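Local atomic coordinates of nucleoporin NUP82 (Saccharomyces cerevisiae, PDB entry 3PBP), a protein that forms a structural part of the nuclear pore complex, its N-terminal domain providing a binding platform for NUP116, and takes part in mRNA and protein transport. Residues A[321-326]-A[353-358]; A[299-304]-A[316-321]; A[289-294]-A[348-353]. The protein carries 1 engineered substitution. All blocks are in the same frame, centred on the assembly; numbering follows the deposited sequence.

Interaction 1: A[321-326]-A[353-358]; sequences DGSLIL and RVKLQR
Arg353 gives its guanidinium to two acceptors of 321-326, Ser323 and Asp321. Its NE donates to Ser323 OG at 2.6 Å with an N-H...O angle of 149°. Ser323 OG stands anti to its own backbone N (chi1 -163°), on the same sheet face as Arg353, and accepts a second, weak bond from Arg353 NH2. That NH2 also forms a salt bridge with Asp321 OD2 at 2.5 Å; the two side chains meet tip to tip with their planes 36° apart, and the hydrogen bond within the bridge is weak. Arg353 NH1 is satisfied outside the pair by Glu293. Lys355, exposed on the same face, sends its ammonium to Glu293 as well, while its CE lies over one face of the guanidinium, displaced toward the rim.

Between the backbones, Leu324 and Val354 form an antiparallel hydrogen-bonded pair. Val354 N reaches Leu324 O at 2.7 Å, and the return bond from Leu324 N to Val354 O is weak. On the other sheet face the CB atoms of these two residues meet at 3.9 Å. Where the strands end, Gly322 O takes over as acceptor: Leu356 N donates to it at 2.8 Å, and Gln357 N adds a weak bond. Gly322 makes this turn with a positive phi.

Strand 323-329 is thus bordered by 347-355 and, through the backbone of Ile325 and Val317, by 313-319. Leu324 and Leu356 face the adjacent sheet, packing on residues of strands 372-376 and 380-385, including Val375, Val384 and Gln382.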
loop_
_atom_site.group_PDB
_atom_site.type_symbol
_atom_site.label_atom_id
_atom_site.label_comp_id
_atom_site.label_asym_id
_atom_site.label_seq_id
_atom_site.Cartn_x
_atom_site.Cartn_y
_atom_site.Cartn_z
ATOM N N ASP A 321 -13.618 -12.188 -10.004
ATOM C CA ASP A 321 -15.011 -12.541 -10.239
ATOM C C ASP A 321 -15.967 -11.362 -10.351
ATOM O O ASP A 321 -17.185 -11.533 -10.244
ATOM C CB ASP A 321 -15.494 -13.484 -9.129
ATOM C CG ASP A 321 -15.667 -12.783 -7.790
ATOM O OD1 ASP A 321 -14.853 -11.884 -7.478
ATOM O OD2 ASP A 321 -16.608 -13.139 -7.045
ATOM N N GLY A 322 -15.421 -10.172 -10.577
ATOM C CA GLY A 322 -16.267 -8.997 -10.687
ATOM C C GLY A 322 -16.998 -8.749 -9.381
ATOM O O GLY A 322 -18.103 -8.212 -9.366
ATOM N N SER A 323 -16.362 -9.143 -8.280
ATOM C CA SER A 323 -16.930 -8.990 -6.944
ATOM C C SER A 323 -16.241 -7.849 -6.170
ATOM O O SER A 323 -15.107 -7.434 -6.479
ATOM C CB SER A 323 -16.798 -10.319 -6.179
ATOM O OG SER A 323 -17.645 -10.378 -5.044
ATOM N N LEU A 324 -16.939 -7.357 -5.154
ATOM C CA LEU A 324 -16.451 -6.259 -4.328
ATOM C C LEU A 324 -16.678 -6.591 -2.868
ATOM O O LEU A 324 -17.745 -7.079 -2.516
ATOM C CB LEU A 324 -17.255 -5.005 -4.650
ATOM C CG LEU A 324 -16.535 -3.732 -5.044
ATOM C CD1 LEU A 324 -15.625 -4.011 -6.227
ATOM C CD2 LEU A 324 -17.571 -2.678 -5.375
ATOM N N ILE A 325 -15.690 -6.353 -2.014
ATOM C CA ILE A 325 -15.912 -6.597 -0.594
ATOM C C ILE A 325 -15.664 -5.293 0.159
ATOM O O ILE A 325 -14.597 -4.690 0.053
ATOM C CB ILE A 325 -15.019 -7.744 -0.008
ATOM C CG1 ILE A 325 -13.536 -7.372 -0.036
ATOM C CG2 ILE A 325 -15.261 -9.011 -0.769
ATOM C CD1 ILE A 325 -12.646 -8.332 0.762
ATOM N N LEU A 326 -16.676 -4.843 0.886
ATOM C CA LEU A 326 -16.588 -3.615 1.653
ATOM C C LEU A 326 -16.144 -4.003 3.052
ATOM O O LEU A 326 -16.835 -4.731 3.744
ATOM C CB LEU A 326 -17.952 -2.924 1.667
ATOM C CG LEU A 326 -18.525 -2.592 0.280
ATOM C CD1 LEU A 326 -19.787 -1.757 0.433
ATOM C CD2 LEU A 326 -17.493 -1.817 -0.540
ATOM N N ARG A 353 -20.684 -7.764 0.563
ATOM C CA ARG A 353 -20.060 -8.185 -0.672
ATOM C C ARG A 353 -21.003 -7.790 -1.827
ATOM O O ARG A 353 -22.222 -7.975 -1.745
ATOM C CB ARG A 353 -19.820 -9.688 -0.675
ATOM C CG ARG A 353 -19.038 -10.138 -1.889
ATOM C CD ARG A 353 -18.942 -11.624 -1.974
ATOM N NE ARG A 353 -18.192 -12.008 -3.158
ATOM C CZ ARG A 353 -18.081 -13.260 -3.587
ATOM N NH1 ARG A 353 -18.678 -14.239 -2.918
ATOM N NH2 ARG A 353 -17.373 -13.533 -4.676
ATOM N N VAL A 354 -20.434 -7.229 -2.890
ATOM C CA VAL A 354 -21.216 -6.799 -4.040
ATOM C C VAL A 354 -20.710 -7.481 -5.301
ATOM O O VAL A 354 -19.571 -7.255 -5.717
ATOM C CB VAL A 354 -21.120 -5.264 -4.225
ATOM C CG1 VAL A 354 -21.893 -4.828 -5.458
ATOM C CG2 VAL A 354 -21.650 -4.558 -2.987
ATOM N N LYS A 355 -21.545 -8.332 -5.900
ATOM C CA LYS A 355 -21.164 -9.017 -7.135
ATOM C C LYS A 355 -21.750 -8.239 -8.305
ATOM O O LYS A 355 -22.970 -8.150 -8.453
ATOM C CB LYS A 355 -21.695 -10.451 -7.156
ATOM C CG LYS A 355 -21.218 -11.314 -6.004
ATOM C CD LYS A 355 -21.747 -12.741 -6.121
ATOM C CE LYS A 355 -21.400 -13.556 -4.880
ATOM N NZ LYS A 355 -21.940 -14.941 -4.933
ATOM N N LEU A 356 -20.876 -7.667 -9.126
ATOM C CA LEU A 356 -21.305 -6.882 -10.281
ATOM C C LEU A 356 -21.253 -7.736 -11.541
ATOM O O LEU A 356 -21.687 -7.306 -12.613
ATOM C CB LEU A 356 -20.407 -5.648 -10.444
ATOM C CG LEU A 356 -20.275 -4.739 -9.215
ATOM C CD1 LEU A 356 -19.234 -3.668 -9.479
ATOM C CD2 LEU A 356 -21.630 -4.124 -8.878
ATOM N N GLN A 357 -20.707 -8.943 -11.404
ATOM C CA GLN A 357 -20.608 -9.882 -12.515
ATOM C C GLN A 357 -20.100 -9.241 -13.809
ATOM O O GLN A 357 -20.441 -9.681 -14.906
ATOM C CB GLN A 357 -21.977 -10.521 -12.749
ATOM C CG GLN A 357 -22.493 -11.256 -11.529
ATOM C CD GLN A 357 -23.986 -11.510 -11.584
ATOM O OE1 GLN A 357 -24.788 -10.574 -11.560
ATOM N NE2 GLN A 357 -24.369 -12.782 -11.662
ATOM N N ARG A 358 -19.296 -8.191 -13.672
ATOM C CA ARG A 358 -18.714 -7.505 -14.819
ATOM C C ARG A 358 -17.228 -7.435 -14.523
ATOM O O ARG A 358 -16.833 -7.506 -13.362
ATOM C CB ARG A 358 -19.263 -6.086 -14.941
ATOM C CG ARG A 358 -20.757 -5.983 -15.151
ATOM C CD ARG A 358 -21.201 -4.558 -14.879
ATOM N NE ARG A 358 -22.627 -4.331 -15.104
ATOM C CZ ARG A 358 -23.212 -4.338 -16.300
ATOM N NH1 ARG A 358 -22.489 -4.567 -17.396
ATOM N NH2 ARG A 358 -24.519 -4.093 -16.398
#

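Interaction 2: A[299-304]-A[316-321]; sequences ATNIAT and CVSFDD
Ala299 CB sits over a face of the Phe319 ring, 4.1 Å from its centroid, in a CH-pi contact 29° off the ring normal. The same methyl touches Val317 CG1 at 3.9 Å, and further along this sheet face Ile302 CG1 meets Val317 CG2 at 4.2 Å. Ile302 CG1 is anti to the backbone N (chi1 -174°), the position from which it reaches Val317 and the carbonyl oxygen of Cys316. On the other face the small side chains of Ala303 and Cys316 approach through their CB atoms.

Four backbone hydrogen bonds set these side chains in place. Ala303 and Cys316 form an antiparallel hydrogen-bonded pair, the bonds running from Ala303 N to Cys316 O and from Cys316 N to Ala303 O, both 2.8 Å. Ser318 N donates to Asn301 O, also at 2.8 Å, but Ser318 O accepts from Thr300 N, which stands 60° above the carbonyl plane. Thr300 and Asn301 therefore share Ser318 as their counterpart, and Ser318 CB packs against Thr300 CB at 3.6 Å. The register moves by one residue between the Ala299-Phe319 and Ile302-Val317 pairs.

In the next shell, Leu197 covers Ala299, Ile302 and Val317, while Leu363 of strand 362-364 lies against Asn301, Ala303, Cys316 and Ser318 on the other face. Asp184 accepts a hydrogen bond from Ile302 N, tying the outer edge of strand 299-306 to a neighbouring part of the domain.

This is a beta hairpin, strands 299-306 and 313-319, carrying a beta bulge. Hairpins joined in chain order into antiparallel sheets, one sheet packed against the next, are typical of the blades of a beta-propeller, the fold of this N-terminal domain.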
loop_
_atom_site.group_PDB
_atom_site.type_symbol
_atom_site.label_atom_id
_atom_site.label_comp_id
_atom_site.label_asym_id
_atom_site.label_seq_id
_atom_site.Cartn_x
_atom_site.Cartn_y
_atom_site.Cartn_z
ATOM N N ALA A 299 -7.415 -10.538 -5.991
ATOM C CA ALA A 299 -7.756 -9.158 -5.674
ATOM C C ALA A 299 -7.181 -8.240 -6.765
ATOM O O ALA A 299 -6.031 -8.404 -7.192
ATOM C CB ALA A 299 -7.195 -8.797 -4.304
ATOM N N THR A 300 -7.982 -7.278 -7.211
ATOM C CA THR A 300 -7.555 -6.373 -8.281
ATOM C C THR A 300 -7.197 -4.949 -7.859
ATOM O O THR A 300 -6.106 -4.455 -8.172
ATOM C CB THR A 300 -8.634 -6.257 -9.363
ATOM O OG1 THR A 300 -9.115 -7.555 -9.701
ATOM C CG2 THR A 300 -8.052 -5.624 -10.610
ATOM N N ASN A 301 -8.131 -4.288 -7.172
ATOM C CA ASN A 301 -7.921 -2.919 -6.723
ATOM C C ASN A 301 -8.344 -2.697 -5.292
ATOM O O ASN A 301 -9.050 -3.502 -4.697
ATOM C CB ASN A 301 -8.698 -1.938 -7.597
ATOM C CG ASN A 301 -8.475 -2.172 -9.071
ATOM O OD1 ASN A 301 -9.095 -3.056 -9.666
ATOM N ND2 ASN A 301 -7.579 -1.393 -9.673
ATOM N N ILE A 302 -7.891 -1.586 -4.740
ATOM C CA ILE A 302 -8.261 -1.225 -3.389
ATOM C C ILE A 302 -8.577 0.275 -3.380
ATOM O O ILE A 302 -7.916 1.083 -4.047
ATOM C CB ILE A 302 -7.139 -1.578 -2.382
ATOM C CG1 ILE A 302 -7.633 -1.308 -0.961
ATOM C CG2 ILE A 302 -5.866 -0.790 -2.685
ATOM C CD1 ILE A 302 -6.655 -1.767 0.126
ATOM N N ALA A 303 -9.617 0.637 -2.651
ATOM C CA ALA A 303 -10.034 2.023 -2.583
ATOM C C ALA A 303 -10.456 2.339 -1.175
ATOM O O ALA A 303 -10.861 1.458 -0.420
ATOM C CB ALA A 303 -11.208 2.269 -3.533
ATOM N N THR A 304 -10.380 3.615 -0.832
ATOM C CA THR A 304 -10.764 4.047 0.490
ATOM C C THR A 304 -11.880 5.062 0.341
ATOM O O THR A 304 -11.760 6.010 -0.420
ATOM C CB THR A 304 -9.548 4.635 1.218
ATOM O OG1 THR A 304 -8.844 3.579 1.880
ATOM C CG2 THR A 304 -9.971 5.645 2.224
ATOM N N CYS A 316 -12.353 -0.767 0.274
ATOM C CA CYS A 316 -12.990 -1.558 -0.764
ATOM C C CYS A 316 -11.961 -2.290 -1.609
ATOM O O CYS A 316 -10.961 -1.699 -2.025
ATOM C CB CYS A 316 -13.855 -0.672 -1.663
ATOM S SG CYS A 316 -14.685 -1.583 -3.017
ATOM N N VAL A 317 -12.210 -3.576 -1.855
ATOM C CA VAL A 317 -11.312 -4.401 -2.658
ATOM C C VAL A 317 -12.016 -5.116 -3.824
ATOM O O VAL A 317 -13.104 -5.673 -3.660
ATOM C CB VAL A 317 -10.615 -5.451 -1.783
ATOM C CG1 VAL A 317 -9.584 -6.203 -2.598
ATOM C CG2 VAL A 317 -9.953 -4.774 -0.593
ATOM N N SER A 318 -11.381 -5.080 -4.996
ATOM C CA SER A 318 -11.876 -5.724 -6.220
ATOM C C SER A 318 -11.341 -7.141 -6.348
ATOM O O SER A 318 -10.271 -7.463 -5.813
ATOM C CB SER A 318 -11.399 -4.980 -7.468
ATOM O OG SER A 318 -12.071 -3.756 -7.629
ATOM N N PHE A 319 -12.068 -7.970 -7.099
ATOM C CA PHE A 319 -11.669 -9.358 -7.337
ATOM C C PHE A 319 -12.004 -9.826 -8.757
ATOM O O PHE A 319 -12.934 -9.309 -9.382
ATOM C CB PHE A 319 -12.342 -10.271 -6.318
ATOM C CG PHE A 319 -11.619 -10.349 -5.004
ATOM C CD1 PHE A 319 -10.509 -11.170 -4.861
ATOM C CD2 PHE A 319 -12.060 -9.609 -3.906
ATOM C CE1 PHE A 319 -9.844 -11.260 -3.642
ATOM C CE2 PHE A 319 -11.402 -9.691 -2.683
ATOM C CZ PHE A 319 -10.289 -10.521 -2.550
ATOM N N ASP A 320 -11.229 -10.797 -9.250
ATOM C CA ASP A 320 -11.406 -11.377 -10.588
ATOM C C ASP A 320 -12.862 -11.646 -10.950
ATOM O O ASP A 320 -13.281 -11.393 -12.068
ATOM C CB ASP A 320 -10.685 -12.721 -10.703
ATOM C CG ASP A 320 -9.217 -12.587 -10.954
ATOM O OD1 ASP A 320 -8.842 -11.833 -11.876
ATOM O OD2 ASP A 320 -8.435 -13.261 -10.238
ATOM N N ASP A 321 -13.618 -12.188 -10.004
ATOM C CA ASP A 321 -15.011 -12.541 -10.239
ATOM C C ASP A 321 -15.967 -11.362 -10.351
ATOM O O ASP A 321 -17.185 -11.533 -10.244
ATOM C CB ASP A 321 -15.494 -13.484 -9.129
ATOM C CG ASP A 321 -15.667 -12.783 -7.790
ATOM O OD1 ASP A 321 -14.853 -11.884 -7.478
ATOM O OD2 ASP A 321 -16.608 -13.139 -7.045
#

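Interaction 3: A[289-294]-A[348-353]; sequences PFPGEL and LVLIER
Glu293 turns CG anti to its carbonyl carbon (chi1 -52°), and its extended chain carries OE1 to Arg353. On the strand, Leu350 CG is anti to the backbone N (chi1 -180°) and CD2 comes to lie against the loop 289-294, 3.7 Å from Pro289 O.

Glu293 OE1 forms a salt bridge with Arg353 NH1 at 2.7 Å and accepts a weak bond from NH2. The approach is on the anti side of the carboxylate, whose plane stands 84° from that of the guanidinium, so the carboxylate offers one oxygen rather than a side-by-side pair. Leu294 CG lies 3.5 Å above one guanidinium face, the one away from Lys355, offset toward the rim, while Pro291 CB comes obliquely to NH1.

Further along, Pro289 CD packs on Leu350 CB at 3.8 Å, the two side chains crossing at about a right angle; a cis peptide precedes this proline. Strand 347-355 carries a classic beta bulge between these two contacts, with Ile351 and Glu352 both facing Leu326. Phe290 turns away from the strand to pack on Phe319 and on Lys98 of the neighbouring NUP116 chain, and the chain of another protein packs on Pro289, Val349, Leu350 and Ile351.

With Lys355 and Asp321, two acids and two bases meet on this partly exposed patch, an arrangement in which the charges probably compensate one another and the loop is fastened to the strand by electrostatics at one end and apolar packing at the other.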
loop_
_atom_site.group_PDB
_atom_site.type_symbol
_atom_site.label_atom_id
_atom_site.label_comp_id
_atom_site.label_asym_id
_atom_site.label_seq_id
_atom_site.Cartn_x
_atom_site.Cartn_y
_atom_site.Cartn_z
ATOM N N PRO A 289 -15.325 -11.949 8.108
ATOM C CA PRO A 289 -15.120 -13.319 7.626
ATOM C C PRO A 289 -14.878 -13.348 6.115
ATOM O O PRO A 289 -15.706 -12.869 5.348
ATOM C CB PRO A 289 -16.426 -13.995 8.007
ATOM C CG PRO A 289 -17.434 -12.902 7.723
ATOM C CD PRO A 289 -16.766 -11.671 8.303
ATOM N N PHE A 290 -13.759 -13.923 5.690
ATOM C CA PHE A 290 -13.445 -13.989 4.268
ATOM C C PHE A 290 -14.329 -14.957 3.483
ATOM O O PHE A 290 -14.429 -16.134 3.828
ATOM C CB PHE A 290 -11.991 -14.386 4.060
ATOM C CG PHE A 290 -11.542 -14.235 2.645
ATOM C CD1 PHE A 290 -11.483 -12.971 2.056
ATOM C CD2 PHE A 290 -11.227 -15.346 1.878
ATOM C CE1 PHE A 290 -11.122 -12.814 0.716
ATOM C CE2 PHE A 290 -10.863 -15.201 0.538
ATOM C CZ PHE A 290 -10.811 -13.927 -0.046
ATOM N N PRO A 291 -14.969 -14.472 2.401
ATOM C CA PRO A 291 -15.860 -15.255 1.529
ATOM C C PRO A 291 -15.132 -16.431 0.896
ATOM O O PRO A 291 -14.108 -16.246 0.234
ATOM C CB PRO A 291 -16.295 -14.241 0.468
ATOM C CG PRO A 291 -16.178 -12.926 1.173
ATOM C CD PRO A 291 -14.881 -13.081 1.924
ATOM N N GLY A 292 -15.663 -17.633 1.083
ATOM C CA GLY A 292 -15.027 -18.809 0.521
ATOM C C GLY A 292 -14.792 -18.804 -0.983
ATOM O O GLY A 292 -13.737 -19.232 -1.439
ATOM N N GLU A 293 -15.760 -18.318 -1.754
ATOM C CA GLU A 293 -15.631 -18.307 -3.208
ATOM C C GLU A 293 -14.352 -17.648 -3.666
ATOM O O GLU A 293 -13.633 -18.171 -4.517
ATOM C CB GLU A 293 -16.780 -17.547 -3.876
ATOM C CG GLU A 293 -18.187 -17.955 -3.492
ATOM C CD GLU A 293 -19.227 -17.382 -4.460
ATOM O OE1 GLU A 293 -19.228 -16.151 -4.692
ATOM O OE2 GLU A 293 -20.046 -18.165 -4.996
ATOM N N LEU A 294 -14.090 -16.479 -3.093
ATOM C CA LEU A 294 -12.936 -15.660 -3.449
ATOM C C LEU A 294 -11.555 -16.307 -3.364
ATOM O O LEU A 294 -10.585 -15.768 -3.901
ATOM C CB LEU A 294 -12.978 -14.358 -2.638
ATOM C CG LEU A 294 -14.263 -13.562 -2.923
ATOM C CD1 LEU A 294 -14.435 -12.449 -1.902
ATOM C CD2 LEU A 294 -14.226 -13.008 -4.339
ATOM N N LEU A 348 -9.472 -6.371 9.794
ATOM C CA LEU A 348 -10.537 -5.846 8.961
ATOM C C LEU A 348 -11.729 -6.797 9.055
ATOM O O LEU A 348 -11.578 -8.020 9.139
ATOM C CB LEU A 348 -10.092 -5.745 7.510
ATOM C CG LEU A 348 -9.127 -4.627 7.166
ATOM C CD1 LEU A 348 -8.744 -4.755 5.711
ATOM C CD2 LEU A 348 -9.780 -3.284 7.446
ATOM N N VAL A 349 -12.918 -6.226 9.025
ATOM C CA VAL A 349 -14.134 -7.001 9.117
ATOM C C VAL A 349 -14.976 -6.788 7.867
ATOM O O VAL A 349 -15.079 -5.669 7.384
ATOM C CB VAL A 349 -14.919 -6.565 10.373
ATOM C CG1 VAL A 349 -16.275 -7.209 10.398
ATOM C CG2 VAL A 349 -14.140 -6.954 11.613
ATOM N N LEU A 350 -15.571 -7.858 7.346
ATOM C CA LEU A 350 -16.416 -7.768 6.151
ATOM C C LEU A 350 -17.801 -7.269 6.511
ATOM O O LEU A 350 -18.451 -7.848 7.371
ATOM C CB LEU A 350 -16.573 -9.134 5.478
ATOM C CG LEU A 350 -17.440 -9.132 4.214
ATOM C CD1 LEU A 350 -16.554 -8.972 2.988
ATOM C CD2 LEU A 350 -18.207 -10.420 4.111
ATOM N N ILE A 351 -18.247 -6.204 5.854
ATOM C CA ILE A 351 -19.576 -5.646 6.100
ATOM C C ILE A 351 -20.547 -6.084 5.013
ATOM O O ILE A 351 -21.708 -6.359 5.283
ATOM C CB ILE A 351 -19.544 -4.111 6.131
ATOM C CG1 ILE A 351 -18.835 -3.629 7.399
ATOM C CG2 ILE A 351 -20.951 -3.567 6.088
ATOM C CD1 ILE A 351 -18.696 -2.119 7.496
ATOM N N GLU A 352 -20.061 -6.145 3.780
ATOM C CA GLU A 352 -20.884 -6.556 2.653
ATOM C C GLU A 352 -20.061 -6.971 1.425
ATOM O O GLU A 352 -18.894 -6.597 1.269
ATOM C CB GLU A 352 -21.841 -5.422 2.258
ATOM C CG GLU A 352 -22.230 -5.452 0.778
ATOM C CD GLU A 352 -23.187 -4.357 0.377
ATOM O OE1 GLU A 352 -22.925 -3.185 0.732
ATOM O OE2 GLU A 352 -24.192 -4.676 -0.302
ATOM N N ARG A 353 -20.684 -7.764 0.563
ATOM C CA ARG A 353 -20.060 -8.185 -0.672
ATOM C C ARG A 353 -21.003 -7.790 -1.827
ATOM O O ARG A 353 -22.222 -7.975 -1.745
ATOM C CB ARG A 353 -19.820 -9.688 -0.675
ATOM C CG ARG A 353 -19.038 -10.138 -1.889
ATOM C CD ARG A 353 -18.942 -11.624 -1.974
ATOM N NE ARG A 353 -18.192 -12.008 -3.158
ATOM C CZ ARG A 353 -18.081 -13.260 -3.587
ATOM N NH1 ARG A 353 -18.678 -14.239 -2.918
ATOM N NH2 ARG A 353 -17.373 -13.533 -4.676
#

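All three contacts reach one sheet, in the strand order 286-288, 347-355, 323-329, 313-319, 299-306. Interactions 1 and 2, with centres 8 Å apart, follow each other along the chain, share Asp321 and are joined by a probable hydrogen bond between Ile325 N and Val317 O at 3.1 Å. Interaction 3 lies about 11 Å from interaction 1, centre to centre, and shares Arg353 with it; Leu326 N and Glu352 O, 2.9 Å apart, make a probable hydrogen bond across them. Its loop, 289-294, also covers interaction 2, where Leu294 CD2 lies 3.8 Å from Phe319 CG. Of the three, interaction 3 is the one reached by NUP116, through Phe290.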